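Long-range contact in BluB-like flavoprotein (Clostridium difficile 630, PDB 3EO8), which binds flavin mononucleotide and, as a member of the nitroreductase family, probably works as an oxidoreductase: residues His47-Glu58 / Tyr97-Phe107. Sequence-based numbering, arbitrary orientation. Where two conformers were deposited one is given.
Sequences HFVVIKRRDLME and YLKAPVLVLVF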
loop_
_atom_site.group_PDB
_atom_site.type_symbol
_atom_site.label_atom_id
_atom_site.label_comp_id
_atom_site.label_asym_id
_atom_site.label_seq_id
_atom_site.Cartn_x
_atom_site.Cartn_y
_atom_site.Cartn_z
ATOM N N HIS A 47 5.038 -5.527 11.186
ATOM C CA HIS A 47 5.022 -5.859 12.618
ATOM C C HIS A 47 4.295 -4.726 13.331
ATOM O O HIS A 47 4.660 -3.566 13.191
ATOM C CB HIS A 47 6.443 -6.024 13.210
ATOM C CG HIS A 47 6.436 -6.628 14.581
ATOM N ND1 HIS A 47 6.434 -7.988 14.793
ATOM C CD2 HIS A 47 6.367 -6.059 15.804
ATOM C CE1 HIS A 47 6.393 -8.231 16.091
ATOM N NE2 HIS A 47 6.353 -7.075 16.726
ATOM N N PHE A 48 3.266 -5.059 14.097
ATOM C CA PHE A 48 2.452 -4.056 14.754
ATOM C C PHE A 48 2.818 -3.954 16.236
ATOM O O PHE A 48 2.625 -4.920 16.984
ATOM C CB PHE A 48 0.951 -4.414 14.618
ATOM C CG PHE A 48 0.481 -4.435 13.197
ATOM C CD1 PHE A 48 0.761 -5.525 12.370
ATOM C CD2 PHE A 48 -0.198 -3.354 12.663
ATOM C CE1 PHE A 48 0.380 -5.516 11.033
ATOM C CE2 PHE A 48 -0.590 -3.341 11.335
ATOM C CZ PHE A 48 -0.301 -4.417 10.514
ATOM N N VAL A 49 3.294 -2.779 16.652
ATOM C CA VAL A 49 3.637 -2.510 18.040
ATOM C C VAL A 49 2.526 -1.715 18.676
ATOM O O VAL A 49 2.271 -0.588 18.295
ATOM C CB VAL A 49 4.975 -1.745 18.152
ATOM C CG1 VAL A 49 5.340 -1.479 19.619
ATOM C CG2 VAL A 49 6.072 -2.530 17.461
ATOM N N VAL A 50 1.828 -2.324 19.632
ATOM C CA VAL A 50 0.644 -1.714 20.204
ATOM C C VAL A 50 0.942 -1.012 21.530
ATOM O O VAL A 50 1.401 -1.643 22.492
ATOM C CB VAL A 50 -0.406 -2.794 20.456
ATOM C CG1 VAL A 50 -1.658 -2.160 21.053
ATOM C CG2 VAL A 50 -0.750 -3.498 19.149
ATOM N N ILE A 51 0.684 0.292 21.589
ATOM C CA ILE A 51 1.018 1.079 22.757
ATOM C C ILE A 51 -0.203 1.717 23.362
ATOM O O ILE A 51 -0.956 2.390 22.674
ATOM C CB ILE A 51 2.019 2.203 22.394
ATOM C CG1 ILE A 51 3.303 1.611 21.869
ATOM C CG2 ILE A 51 2.346 3.075 23.617
ATOM C CD1 ILE A 51 4.146 2.607 21.084
ATOM N N LYS A 52 -0.380 1.500 24.670
ATOM C CA LYS A 52 -1.359 2.213 25.471
ATOM C C LYS A 52 -0.696 3.055 26.569
ATOM O O LYS A 52 -1.375 3.849 27.238
ATOM C CB LYS A 52 -2.359 1.222 26.092
ATOM C CG LYS A 52 -3.354 0.619 25.100
ATOM C CD LYS A 52 -4.205 -0.465 25.769
ATOM C CE LYS A 52 -5.124 -1.180 24.806
ATOM N NZ LYS A 52 -5.977 -2.129 25.579
ATOM N N ARG A 53 0.616 2.910 26.728
ATOM C CA ARG A 53 1.319 3.594 27.816
ATOM C C ARG A 53 1.424 5.083 27.497
ATOM O O ARG A 53 2.074 5.482 26.548
ATOM C CB ARG A 53 2.708 2.972 28.035
ATOM C CG ARG A 53 3.323 3.314 29.379
ATOM C CD ARG A 53 4.830 3.075 29.401
ATOM N NE ARG A 53 5.185 1.665 29.283
ATOM C CZ ARG A 53 6.339 1.201 28.808
ATOM N NH1 ARG A 53 7.276 2.022 28.344
ATOM N NH2 ARG A 53 6.548 -0.101 28.767
ATOM N N ARG A 54 0.763 5.916 28.307
ATOM C CA ARG A 54 0.661 7.359 27.996
ATOM C C ARG A 54 2.018 8.013 27.914
ATOM O O ARG A 54 2.258 8.821 27.016
ATOM C CB ARG A 54 -0.152 8.162 29.011
ATOM C CG ARG A 54 -1.610 7.824 29.136
ATOM C CD ARG A 54 -2.376 7.963 27.822
ATOM N NE ARG A 54 -2.074 9.141 27.021
ATOM C CZ ARG A 54 -2.698 9.418 25.870
ATOM N NH1 ARG A 54 -3.672 8.620 25.421
ATOM N NH2 ARG A 54 -2.339 10.495 25.156
ATOM N N ASP A 55 2.918 7.670 28.831
ATOM C CA ASP A 55 4.176 8.393 28.861
ATOM C C ASP A 55 5.011 8.107 27.630
ATOM O O ASP A 55 5.793 8.951 27.227
ATOM C CB ASP A 55 4.981 8.114 30.124
ATOM C CG ASP A 55 5.661 6.786 30.076
ATOM O OD1 ASP A 55 4.957 5.779 30.286
ATOM O OD2 ASP A 55 6.889 6.760 29.783
ATOM N N LEU A 56 4.909 6.897 27.077
ATOM C CA LEU A 56 5.623 6.569 25.840
ATOM C C LEU A 56 5.027 7.345 24.660
ATOM O O LEU A 56 5.739 7.875 23.819
ATOM C CB LEU A 56 5.575 5.053 25.606
ATOM C CG LEU A 56 6.214 4.474 24.362
ATOM C CD1 LEU A 56 7.647 4.974 24.162
ATOM C CD2 LEU A 56 6.173 2.951 24.475
HETATM N N MSE A 57 3.703 7.429 24.608
HETATM C CA MSE A 57 3.029 8.245 23.576
HETATM C C MSE A 57 3.497 9.695 23.650
HETATM O O MSE A 57 3.705 10.345 22.622
HETATM C CB MSE A 57 1.495 8.162 23.747
HETATM C CG MSE A 57 0.949 6.819 23.349
HETATM SE SE MSE A 57 -0.899 6.511 23.907
HETATM C CE MSE A 57 -1.703 7.627 22.576
ATOM N N GLU A 58 3.707 10.208 24.856
ATOM C CA GLU A 58 4.132 11.598 24.995
ATOM C C GLU A 58 5.594 11.734 24.618
ATOM O O GLU A 58 6.015 12.751 24.049
ATOM C CB GLU A 58 3.950 12.086 26.432
ATOM C CG GLU A 58 2.494 12.098 26.885
ATOM C CD GLU A 58 1.696 13.262 26.329
ATOM O OE1 GLU A 58 2.314 14.169 25.708
ATOM O OE2 GLU A 58 0.449 13.272 26.524
ATOM N N TYR A 97 -2.802 12.398 17.413
ATOM C CA TYR A 97 -2.879 11.000 17.854
ATOM C C TYR A 97 -2.947 10.862 19.374
ATOM O O TYR A 97 -3.446 9.856 19.881
ATOM C CB TYR A 97 -1.720 10.150 17.305
ATOM C CG TYR A 97 -0.382 10.316 18.016
ATOM C CD1 TYR A 97 -0.105 9.666 19.206
ATOM C CD2 TYR A 97 0.605 11.092 17.471
ATOM C CE1 TYR A 97 1.122 9.815 19.864
ATOM C CE2 TYR A 97 1.831 11.254 18.094
ATOM C CZ TYR A 97 2.090 10.619 19.298
ATOM O OH TYR A 97 3.311 10.800 19.950
ATOM N N LEU A 98 -2.454 11.859 20.107
ATOM C CA LEU A 98 -2.454 11.801 21.558
ATOM C C LEU A 98 -3.888 11.803 22.110
ATOM O O LEU A 98 -4.117 11.462 23.253
ATOM C CB LEU A 98 -1.702 12.988 22.130
ATOM C CG LEU A 98 -0.195 12.927 21.884
ATOM C CD1 LEU A 98 0.399 14.321 22.066
ATOM C CD2 LEU A 98 0.456 11.911 22.833
ATOM N N LYS A 99 -4.836 12.190 21.261
ATOM C CA LYS A 99 -6.257 12.201 21.619
ATOM C C LYS A 99 -6.860 10.809 21.695
ATOM O O LYS A 99 -7.975 10.662 22.222
ATOM C CB LYS A 99 -7.032 13.050 20.611
ATOM C CG LYS A 99 -6.590 14.512 20.568
ATOM C CD LYS A 99 -7.370 15.333 19.540
ATOM C CE LYS A 99 -6.993 16.802 19.708
ATOM N NZ LYS A 99 -7.462 17.696 18.613
ATOM N N ALA A 100 -6.161 9.808 21.154
ATOM C CA ALA A 100 -6.623 8.417 21.168
ATOM C C ALA A 100 -6.029 7.634 22.334
ATOM O O ALA A 100 -4.940 7.952 22.801
ATOM C CB ALA A 100 -6.280 7.741 19.854
ATOM N N PRO A 101 -6.741 6.584 22.792
ATOM C CA PRO A 101 -6.237 5.667 23.800
ATOM C C PRO A 101 -5.142 4.718 23.330
ATOM O O PRO A 101 -4.424 4.189 24.153
ATOM C CB PRO A 101 -7.496 4.890 24.224
ATOM C CG PRO A 101 -8.388 4.918 22.998
ATOM C CD PRO A 101 -8.100 6.237 22.334
ATOM N N VAL A 102 -4.996 4.509 22.029
ATOM C CA VAL A 102 -4.026 3.538 21.514
ATOM C C VAL A 102 -3.252 4.140 20.369
ATOM O O VAL A 102 -3.836 4.774 19.497
ATOM C CB VAL A 102 -4.721 2.251 21.006
ATOM C CG1 VAL A 102 -3.697 1.268 20.436
ATOM C CG2 VAL A 102 -5.575 1.625 22.102
ATOM N N LEU A 103 -1.938 3.950 20.395
ATOM C CA LEU A 103 -1.038 4.262 19.291
ATOM C C LEU A 103 -0.460 2.939 18.802
ATOM O O LEU A 103 0.104 2.194 19.585
ATOM C CB LEU A 103 0.118 5.158 19.723
ATOM C CG LEU A 103 1.118 5.525 18.648
ATOM C CD1 LEU A 103 0.390 6.260 17.508
ATOM C CD2 LEU A 103 2.280 6.345 19.235
ATOM N N VAL A 104 -0.575 2.667 17.503
ATOM C CA VAL A 104 0.040 1.482 16.934
ATOM C C VAL A 104 1.171 1.932 16.018
ATOM O O VAL A 104 0.971 2.758 15.143
ATOM C CB VAL A 104 -0.952 0.644 16.152
ATOM C CG1 VAL A 104 -0.281 -0.647 15.696
ATOM C CG2 VAL A 104 -2.232 0.366 17.004
ATOM N N LEU A 105 2.372 1.424 16.227
ATOM C CA LEU A 105 3.462 1.708 15.338
ATOM C C LEU A 105 3.556 0.533 14.417
ATOM O O LEU A 105 3.692 -0.622 14.881
ATOM C CB LEU A 105 4.777 1.873 16.094
ATOM C CG LEU A 105 4.791 2.917 17.203
ATOM C CD1 LEU A 105 6.159 2.903 17.843
ATOM C CD2 LEU A 105 4.432 4.267 16.697
ATOM N N VAL A 106 3.457 0.806 13.125
ATOM C CA VAL A 106 3.501 -0.246 12.141
ATOM C C VAL A 106 4.883 -0.232 11.538
ATOM O O VAL A 106 5.244 0.692 10.775
ATOM C CB VAL A 106 2.436 -0.092 11.054
ATOM C CG1 VAL A 106 2.390 -1.357 10.297
ATOM C CG2 VAL A 106 1.041 0.176 11.692
ATOM N N PHE A 107 5.664 -1.243 11.919
ATOM C CA PHE A 107 7.011 -1.439 11.380
ATOM C C PHE A 107 6.930 -2.258 10.100
ATOM O O PHE A 107 6.010 -3.035 9.901
ATOM C CB PHE A 107 7.929 -2.147 12.387
ATOM C CG PHE A 107 8.507 -1.225 13.427
ATOM C CD1 PHE A 107 7.718 -0.738 14.461
ATOM C CD2 PHE A 107 9.825 -0.817 13.353
ATOM C CE1 PHE A 107 8.252 0.116 15.431
ATOM C CE2 PHE A 107 10.363 0.053 14.282
ATOM C CZ PHE A 107 9.582 0.524 15.339
HETATM O O HOH W 1 -3.731 5.037 26.388
#
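Val49 and Leu105 exchange both their backbone hydrogen bonds, and the pairs His47–Phe107 and Ile51–Leu103 repeat the pattern, giving an antiparallel ladder of six N–H···O bonds. The straightest runs from Val49 N to Leu105 O (2.8 Å, 175° at the hydrogen). Val49 O also receives a CA–H···O contact from Val104 CA at 3.3 Å. Just beyond the last paired residues a water donates to Lys52 O at 2.8 Å. Arg54, bent at chi2 (-58°) and chi3 (-43°), brings its guanidinium back to two carbonyls, one within the 3-10 segment and one just after it: NH2 gives to Leu98 O at 2.8 Å, in the carbonyl plane on a lone pair, and NH1 to Ala100 O at 3.0 Å. Selenomethionine Met57 has SE 3.8 Å above the guanidinium plane of Arg54, offset toward its rim, while Met57 O accepts the Tyr97 hydroxyl (OH to O, 2.7 Å). In the non-hydrogen-bonded pair Phe48–Val106, Val106 CG1 stands over the Phe48 ring, 4.1 Å from its centroid, a CH-pi contact; Ile51 CD1 instead reaches diagonally to Leu105 CD1.

Strand 47-51 edges the nitroreductase-family sheet within its chain, but a parallel strand of the second subunit continues it beside Phe48–Val50; His47 NE2 is hydrogen-bonded to Thr216 OG1 of that subunit. Strand 102-108, reached through a mostly helical connection, pairs onward with 189-197. Helix 24-35 covers Phe48 and Val50, helix 170-181 Leu105 and Phe107, helix 54-75 Leu103.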